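Local atomic coordinates of GphF Dehydratase 1 (PDB entry 6MBF), a protein that probably dehydrates the growing chain and rearranges its olefin in the gephyronic acid polyketide synthase. Residues Gly176-Gly181 / His245-Pro250; Thr261-Leu266 / Val277-Leu282. One frame throughout, in Å; residues are numbered along the deposited sequence.

Contact 1 (Gly176-Gly181 / His245-Pro250)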
ATOM      1  N   GLY A 176     -13.606 -15.872  13.201  1.00 17.69           N
ATOM      2  CA  GLY A 176     -12.440 -15.666  14.051  1.00 20.28           C
ATOM      3  C   GLY A 176     -11.649 -14.443  13.611  1.00 20.25           C
ATOM      4  O   GLY A 176     -12.209 -13.372  13.351  1.00 20.86           O
ATOM      5  N   ARG A 177     -10.328 -14.595  13.524  1.00 15.48           N
ATOM      6  CA  ARG A 177      -9.437 -13.530  13.082  1.00 17.42           C
ATOM      7  C   ARG A 177      -9.129 -13.606  11.591  1.00 16.93           C
ATOM      8  O   ARG A 177      -8.156 -12.988  11.135  1.00 17.77           O
ATOM      9  CB  ARG A 177      -8.120 -13.562  13.869  1.00 20.58           C
ATOM     10  CG  ARG A 177      -8.242 -13.343  15.360  1.00 21.78           C
ATOM     11  CD  ARG A 177      -6.875 -13.058  15.964  1.00 19.57           C
ATOM     12  NE  ARG A 177      -5.956 -14.183  15.830  1.00 18.03           N
ATOM     13  CZ  ARG A 177      -5.901 -15.206  16.681  1.00 20.37           C
ATOM     14  NH1 ARG A 177      -6.712 -15.242  17.738  1.00 19.69           N
ATOM     15  NH2 ARG A 177      -5.032 -16.187  16.482  1.00 19.25           N
ATOM     16  N   GLU A 178      -9.926 -14.350  10.829  1.00 16.41           N
ATOM     17  CA  GLU A 178      -9.755 -14.471   9.392  1.00 14.69           C
ATOM     18  C   GLU A 178     -10.941 -13.864   8.660  1.00 18.06           C
ATOM     19  O   GLU A 178     -12.048 -13.741   9.198  1.00 18.14           O
ATOM     20  CB  GLU A 178      -9.585 -15.939   8.983  1.00 16.19           C
ATOM     21  CG  GLU A 178      -8.367 -16.586   9.606  1.00 17.52           C
ATOM     22  CD  GLU A 178      -8.048 -17.954   9.016  1.00 17.41           C
ATOM     23  OE1 GLU A 178      -8.505 -18.243   7.886  1.00 17.52           O
ATOM     24  OE2 GLU A 178      -7.331 -18.733   9.691  1.00 18.11           O
ATOM     25  N   ALA A 179     -10.693 -13.466   7.414  1.00 15.83           N
ATOM     26  CA  ALA A 179     -11.751 -12.885   6.603  1.00 15.91           C
ATOM     27  C   ALA A 179     -11.452 -13.134   5.137  1.00 16.05           C
ATOM     28  O   ALA A 179     -10.304 -13.344   4.740  1.00 17.89           O
ATOM     29  CB  ALA A 179     -11.909 -11.384   6.861  1.00 15.51           C
ATOM     30  N   ILE A 180     -12.508 -13.101   4.332  1.00 16.18           N
ATOM     31  CA  ILE A 180     -12.386 -13.039   2.883  1.00 14.72           C
ATOM     32  C   ILE A 180     -13.153 -11.819   2.405  1.00 20.07           C
ATOM     33  O   ILE A 180     -14.315 -11.614   2.785  1.00 18.74           O
ATOM     34  CB  ILE A 180     -12.891 -14.315   2.196  1.00 21.33           C
ATOM     35  CG1 ILE A 180     -11.954 -15.475   2.513  1.00 21.25           C
ATOM     36  CG2 ILE A 180     -12.983 -14.101   0.688  1.00 36.31           C
ATOM     37  CD1 ILE A 180     -12.477 -16.762   2.020  1.00 37.22           C
ATOM     38  N   GLY A 181     -12.486 -10.991   1.616  1.00 19.32           N
ATOM     39  CA  GLY A 181     -13.083  -9.791   1.079  1.00 24.67           C
ATOM     40  C   GLY A 181     -13.040  -9.843  -0.433  1.00 21.65           C
ATOM     41  O   GLY A 181     -12.180 -10.499  -1.024  1.00 24.88           O
ATOM     42  N   HIS A 245      -7.882 -13.113   1.075  1.00 15.02           N
ATOM     43  CA  HIS A 245      -7.943 -13.792   2.358  1.00 13.33           C
ATOM     44  C   HIS A 245      -6.948 -13.125   3.300  1.00 14.80           C
ATOM     45  O   HIS A 245      -5.798 -12.884   2.920  1.00 17.50           O
ATOM     46  CB  HIS A 245      -7.635 -15.282   2.195  1.00 16.72           C
ATOM     47  CG  HIS A 245      -7.618 -16.033   3.484  1.00 16.98           C
ATOM     48  ND1 HIS A 245      -6.593 -16.885   3.830  1.00 22.98           N
ATOM     49  CD2 HIS A 245      -8.480 -16.037   4.528  1.00 17.35           C
ATOM     50  CE1 HIS A 245      -6.834 -17.397   5.024  1.00 20.27           C
ATOM     51  NE2 HIS A 245      -7.970 -16.895   5.470  1.00 16.11           N
ATOM     52  N   LEU A 246      -7.388 -12.803   4.516  1.00 15.67           N
ATOM     53  CA  LEU A 246      -6.512 -12.173   5.495  1.00 13.63           C
ATOM     54  C   LEU A 246      -6.564 -12.948   6.803  1.00 15.22           C
ATOM     55  O   LEU A 246      -7.581 -13.562   7.137  1.00 15.29           O
ATOM     56  CB  LEU A 246      -6.888 -10.700   5.741  1.00 14.74           C
ATOM     57  CG  LEU A 246      -8.178 -10.428   6.524  1.00 20.97           C
ATOM     58  CD1 LEU A 246      -7.931 -10.368   8.040  1.00 25.48           C
ATOM     59  CD2 LEU A 246      -8.788  -9.137   6.080  1.00 21.70           C
ATOM     60  N   ARG A 247      -5.455 -12.918   7.538  1.00 13.17           N
ATOM     61  CA  ARG A 247      -5.389 -13.545   8.856  1.00 13.89           C
ATOM     62  C   ARG A 247      -4.667 -12.612   9.820  1.00 15.82           C
ATOM     63  O   ARG A 247      -3.491 -12.293   9.626  1.00 15.98           O
ATOM     64  CB  ARG A 247      -4.691 -14.914   8.800  1.00 16.63           C
ATOM     65  CG  ARG A 247      -4.512 -15.549  10.189  1.00 18.17           C
ATOM     66  CD  ARG A 247      -3.844 -16.939  10.136  1.00 17.93           C
ATOM     67  NE  ARG A 247      -4.638 -17.918   9.397  1.00 18.55           N
ATOM     68  CZ  ARG A 247      -4.213 -18.602   8.334  1.00 20.50           C
ATOM     69  NH1 ARG A 247      -2.983 -18.422   7.859  1.00 22.90           N
ATOM     70  NH2 ARG A 247      -5.023 -19.473   7.742  1.00 21.22           N
ATOM     71  N   LEU A 248      -5.371 -12.183  10.860  1.00 15.37           N
ATOM     72  CA  LEU A 248      -4.760 -11.398  11.918  1.00 14.81           C
ATOM     73  C   LEU A 248      -4.025 -12.314  12.887  1.00 17.97           C
ATOM     74  O   LEU A 248      -4.523 -13.384  13.250  1.00 16.96           O
ATOM     75  CB  LEU A 248      -5.832 -10.592  12.655  1.00 16.44           C
ATOM     76  CG  LEU A 248      -6.151  -9.228  12.037  1.00 23.19           C
ATOM     77  CD1 LEU A 248      -7.552  -8.778  12.425  1.00 25.06           C
ATOM     78  CD2 LEU A 248      -5.116  -8.191  12.476  1.00 17.21           C
ATOM     79  N   HIS A 249      -2.831 -11.896  13.296  1.00 14.05           N
ATOM     80  CA  HIS A 249      -2.095 -12.608  14.320  1.00 16.41           C
ATOM     81  C   HIS A 249      -2.796 -12.429  15.667  1.00 19.79           C
ATOM     82  O   HIS A 249      -3.574 -11.491  15.846  1.00 19.32           O
ATOM     83  CB  HIS A 249      -0.655 -12.096  14.388  1.00 17.67           C
ATOM     84  CG  HIS A 249       0.170 -12.449  13.191  1.00 20.30           C
ATOM     85  ND1 HIS A 249       1.548 -12.422  13.206  1.00 22.84           N
ATOM     86  CD2 HIS A 249      -0.186 -12.846  11.946  1.00 19.82           C
ATOM     87  CE1 HIS A 249       2.007 -12.780  12.020  1.00 25.13           C
ATOM     88  NE2 HIS A 249       0.976 -13.044  11.236  1.00 20.26           N
ATOM     89  N   PRO A 250      -2.547 -13.321  16.625  1.00 21.04           N
ATOM     90  CA  PRO A 250      -3.176 -13.181  17.943  1.00 28.39           C
ATOM     91  C   PRO A 250      -2.801 -11.858  18.585  1.00 18.59           C
ATOM     92  O   PRO A 250      -1.613 -11.516  18.678  1.00 21.58           O
ATOM     93  CB  PRO A 250      -2.616 -14.375  18.739  1.00 24.34           C
ATOM     94  CG  PRO A 250      -1.476 -14.899  17.944  1.00 26.05           C
ATOM     95  CD  PRO A 250      -1.761 -14.559  16.514  1.00 22.11           C
TER
HETATM   96  O   HOH W   1      -3.537 -15.873  13.986  1.00 19.31           O

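Contact 2 (Thr261-Leu266 / Val277-Leu282)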
ATOM      1  N   THR A 261      -0.705  -7.407  13.592  1.00 15.88           N
ATOM      2  CA  THR A 261       0.027  -7.968  12.461  1.00 14.51           C
ATOM      3  C   THR A 261      -0.934  -8.830  11.655  1.00 15.05           C
ATOM      4  O   THR A 261      -1.815  -9.480  12.225  1.00 15.36           O
ATOM      5  CB  THR A 261       1.243  -8.791  12.924  1.00 18.79           C
ATOM      6  OG1 THR A 261       2.095  -7.981  13.742  1.00 21.34           O
ATOM      7  CG2 THR A 261       2.056  -9.298  11.730  1.00 19.63           C
ATOM      8  N   ALA A 262      -0.793  -8.816  10.328  1.00 13.43           N
ATOM      9  CA  ALA A 262      -1.677  -9.596   9.475  1.00 14.33           C
ATOM     10  C   ALA A 262      -0.912 -10.127   8.271  1.00 16.28           C
ATOM     11  O   ALA A 262       0.048  -9.508   7.799  1.00 17.20           O
ATOM     12  CB  ALA A 262      -2.881  -8.765   9.000  1.00 16.34           C
ATOM     13  N   ASP A 263      -1.362 -11.280   7.780  1.00 13.91           N
ATOM     14  CA  ASP A 263      -0.939 -11.846   6.509  1.00 13.47           C
ATOM     15  C   ASP A 263      -2.114 -11.807   5.536  1.00 13.77           C
ATOM     16  O   ASP A 263      -3.274 -11.917   5.940  1.00 15.22           O
ATOM     17  CB  ASP A 263      -0.454 -13.291   6.680  1.00 14.81           C
ATOM     18  CG  ASP A 263       0.581 -13.430   7.768  1.00 21.65           C
ATOM     19  OD1 ASP A 263       1.557 -12.655   7.750  1.00 16.38           O
ATOM     20  OD2 ASP A 263       0.417 -14.312   8.640  1.00 21.38           O
ATOM     21  N   LEU A 264      -1.818 -11.637   4.252  1.00 12.19           N
ATOM     22  CA  LEU A 264      -2.873 -11.546   3.253  1.00 13.43           C
ATOM     23  C   LEU A 264      -2.469 -12.291   1.994  1.00 16.18           C
ATOM     24  O   LEU A 264      -1.285 -12.388   1.659  1.00 16.19           O
ATOM     25  CB  LEU A 264      -3.206 -10.090   2.884  1.00 14.68           C
ATOM     26  CG  LEU A 264      -3.668  -9.143   3.990  1.00 12.12           C
ATOM     27  CD1 LEU A 264      -2.488  -8.467   4.651  1.00 14.62           C
ATOM     28  CD2 LEU A 264      -4.601  -8.093   3.387  1.00 14.77           C
ATOM     29  N   ARG A 265      -3.471 -12.834   1.306  0.53 13.71           N
ATOM     30  CA  ARG A 265      -3.303 -13.492   0.019  0.53 14.91           C
ATOM     31  C   ARG A 265      -4.376 -12.956  -0.915  0.53 17.94           C
ATOM     32  O   ARG A 265      -5.564 -12.986  -0.578  0.53 17.25           O
ATOM     33  CB  ARG A 265      -3.413 -15.017   0.154  0.53 16.54           C
ATOM     34  CG  ARG A 265      -2.400 -15.627   1.125  0.53 22.43           C
ATOM     35  CD  ARG A 265      -0.992 -15.389   0.632  0.53 17.82           C
ATOM     36  NE  ARG A 265       0.021 -16.122   1.390  0.53 19.92           N
ATOM     37  CZ  ARG A 265       0.807 -15.591   2.322  0.53 17.92           C
ATOM     38  NH1 ARG A 265       0.705 -14.307   2.649  0.53 10.59           N
ATOM     39  NH2 ARG A 265       1.712 -16.354   2.926  0.53 19.94           N
ATOM     40  N   LEU A 266      -3.954 -12.440  -2.067  1.00 14.63           N
ATOM     41  CA  LEU A 266      -4.864 -11.873  -3.055  1.00 13.01           C
ATOM     42  C   LEU A 266      -5.012 -12.846  -4.223  1.00 14.20           C
ATOM     43  O   LEU A 266      -4.011 -13.330  -4.759  1.00 15.07           O
ATOM     44  CB  LEU A 266      -4.347 -10.519  -3.560  1.00 11.84           C
ATOM     45  CG  LEU A 266      -4.433  -9.278  -2.650  1.00 13.97           C
ATOM     46  CD1 LEU A 266      -3.649  -9.438  -1.355  1.00 16.10           C
ATOM     47  CD2 LEU A 266      -3.932  -8.071  -3.416  1.00 16.04           C
ATOM     48  N   VAL A 277       1.109 -11.009   0.992  1.00 15.23           N
ATOM     49  CA  VAL A 277       1.630 -10.031   1.944  1.00 13.70           C
ATOM     50  C   VAL A 277       1.893 -10.767   3.251  1.00 15.77           C
ATOM     51  O   VAL A 277       0.970 -11.347   3.834  1.00 17.06           O
ATOM     52  CB  VAL A 277       0.658  -8.858   2.168  1.00 14.85           C
ATOM     53  CG1 VAL A 277       1.221  -7.916   3.217  1.00 17.49           C
ATOM     54  CG2 VAL A 277       0.393  -8.101   0.858  1.00 15.55           C
ATOM     55  N   ASP A 278       3.146 -10.765   3.703  1.00 16.20           N
ATOM     56  CA  ASP A 278       3.521 -11.421   4.948  1.00 14.91           C
ATOM     57  C   ASP A 278       3.838 -10.377   6.006  1.00 15.99           C
ATOM     58  O   ASP A 278       4.678  -9.499   5.784  1.00 14.36           O
ATOM     59  CB  ASP A 278       4.737 -12.338   4.760  1.00 15.83           C
ATOM     60  CG  ASP A 278       4.459 -13.485   3.817  1.00 24.79           C
ATOM     61  OD1 ASP A 278       5.370 -13.859   3.044  1.00 28.21           O
ATOM     62  OD2 ASP A 278       3.322 -13.999   3.841  1.00 22.83           O
ATOM     63  N   ALA A 279       3.189 -10.500   7.166  1.00 16.34           N
ATOM     64  CA  ALA A 279       3.489  -9.690   8.341  1.00 15.68           C
ATOM     65  C   ALA A 279       3.391  -8.191   8.037  1.00 14.45           C
ATOM     66  O   ALA A 279       4.331  -7.417   8.235  1.00 16.11           O
ATOM     67  CB  ALA A 279       4.867 -10.056   8.910  1.00 17.06           C
ATOM     68  N   LEU A 280       2.229  -7.787   7.538  1.00 12.78           N
ATOM     69  CA  LEU A 280       1.883  -6.378   7.574  1.00 13.86           C
ATOM     70  C   LEU A 280       1.794  -5.941   9.033  1.00 17.24           C
ATOM     71  O   LEU A 280       1.038  -6.522   9.815  1.00 16.39           O
ATOM     72  CB  LEU A 280       0.555  -6.155   6.855  1.00 16.39           C
ATOM     73  CG  LEU A 280      -0.015  -4.738   6.932  1.00 17.97           C
ATOM     74  CD1 LEU A 280       0.874  -3.766   6.188  1.00 25.06           C
ATOM     75  CD2 LEU A 280      -1.442  -4.693   6.391  1.00 17.95           C
ATOM     76  N   GLN A 281       2.586  -4.947   9.412  1.00 13.36           N
ATOM     77  CA  GLN A 281       2.673  -4.501  10.796  1.00 15.16           C
ATOM     78  C   GLN A 281       1.926  -3.179  10.925  1.00 18.69           C
ATOM     79  O   GLN A 281       2.227  -2.219  10.210  1.00 20.18           O
ATOM     80  CB  GLN A 281       4.136  -4.383  11.223  1.00 18.00           C
ATOM     81  CG  GLN A 281       4.807  -5.757  11.346  1.00 24.03           C
ATOM     82  CD  GLN A 281       6.254  -5.774  10.885  1.00 43.24           C
ATOM     83  OE1 GLN A 281       6.572  -6.266   9.796  1.00 37.04           O
ATOM     84  NE2 GLN A 281       7.143  -5.260  11.722  1.00 23.24           N
ATOM     85  N   LEU A 282       0.932  -3.142  11.810  1.00 16.43           N
ATOM     86  CA  LEU A 282       0.090  -1.970  12.006  1.00 14.93           C
ATOM     87  C   LEU A 282       0.316  -1.389  13.394  1.00 17.65           C
ATOM     88  O   LEU A 282       0.455  -2.130  14.368  1.00 19.16           O
ATOM     89  CB  LEU A 282      -1.392  -2.324  11.854  1.00 17.28           C
ATOM     90  CG  LEU A 282      -1.836  -3.000  10.559  1.00 17.16           C
ATOM     91  CD1 LEU A 282      -3.340  -3.318  10.644  1.00 17.21           C
ATOM     92  CD2 LEU A 282      -1.531  -2.091   9.387  1.00 19.69           C
TER

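Contact 1 (Gly176-Gly181 / His245-Pro250)
Glu178 meets both His245 and Arg247 across an antiparallel strand pair in the C-terminal hot-dog half of the dehydratase. Its carboxylate divides its work: OE1 accepts from His245 NE2 at 2.8 Å, while OE2 takes both NE (2.8 Å) and NH2 of Arg247 in a side-on salt bridge. The two arginine nitrogens approach OE2 from one face of the carboxylate, whose plane stands 75° from the guanidinium. An alanine in place of Glu178 would probably leave the Arg247 charge without this mate and the His245 ring freer to turn.

Glu178 pairs with Arg247 at a non-hydrogen-bonded position, which sets these side chains on one face together with His245 and Ile180. Ala179 and Leu246 exchange backbone bonds in both directions, N to O, and Leu248 N donates to Arg177 O at 2.9 Å in a nearly straight bond. On the other face Ala179 CB rests 3.9 Å from Leu246 CG, and helix 200-214 covers both through Leu213.

Beyond the strand end, Pro250 CA sits 3.5 Å above the centre of the Arg177 guanidinium. In that group's plane, NE donates to Leu248 O at 3.1 Å, and a water accepting from Arg177 NH2 donates to the same Leu248 O.

Contact 2 (Thr261-Leu266 / Val277-Leu282)
Ala262 pairs with Leu280 and Leu264 with Val277 in antiparallel, hydrogen-bonded fashion, the axes of the two short strands coming within 4.4 Å at 147°, and the register slips by one residue between the pairs.

The slip falls at Ala279, where phi and psi are both 56° and Ala279 and Leu280 together face Ala262. Leu280 N donates to Ala262 O, whereas the N-H of Ala279 is turned to the side chain of Asp263: OD1 accepts it at 2.8 Å, nearly in line with the carboxylate C-O bond. OD2 accepts from His249 NE2, so both carboxylate oxygens have a partner. Thr261 CG2, anti to its backbone N, comes against the bulge, 3.7 Å from Ala279 CA.

Nearer the hairpin turn, Arg265, in the conformer described, one of two modelled, directs NH1 and NH2 end-on at a single oxygen, Asp278 OD2, with NH1 at 2.9 Å. NH2 meets the syn lone pair of Asp278 OD2; the guanidinium and carboxylate planes are 65° apart. NH1 here also donates to Leu264 O at 2.9 Å, reaching that carbonyl from the face opposite Val277 N. In this conformer the arginine charge probably eases the closeness of two acids, Asp263 OD1 and Asp278 OD2, at 4.5 Å.

On the buried face Leu264 and Val277 lie side by side, with CD1 of Leu264 4.0 Å from CG1 of Val277, and Leu280 packs against Phe207 of helix 200-214. This is a G1 beta bulge in a beta hairpin, within a hot-dog sheet that packs on its central helix.

Overall arrangement
Contact 1 closes before contact 2 opens along the chain, and their centres lie about 9 Å apart. They join through neighbouring strands 241-248 and 259-267: His249 N to Thr261 O and His245 O to Arg265 N, each 2.8 Å, are probable hydrogen bonds. Four strands therefore run in the order 178-184, 241-248, 259-267, 273-284, each antiparallel to the next, and Leu264 also touches Leu246. Helix 200-214 lies against both contacts, through Leu213 and Phe207 among others. Strand 273-284 then pairs with 224-234, which adjoins strand 73-81 of the N-terminal half, consistent with the double hot-dog fold of polyketide synthase dehydratases.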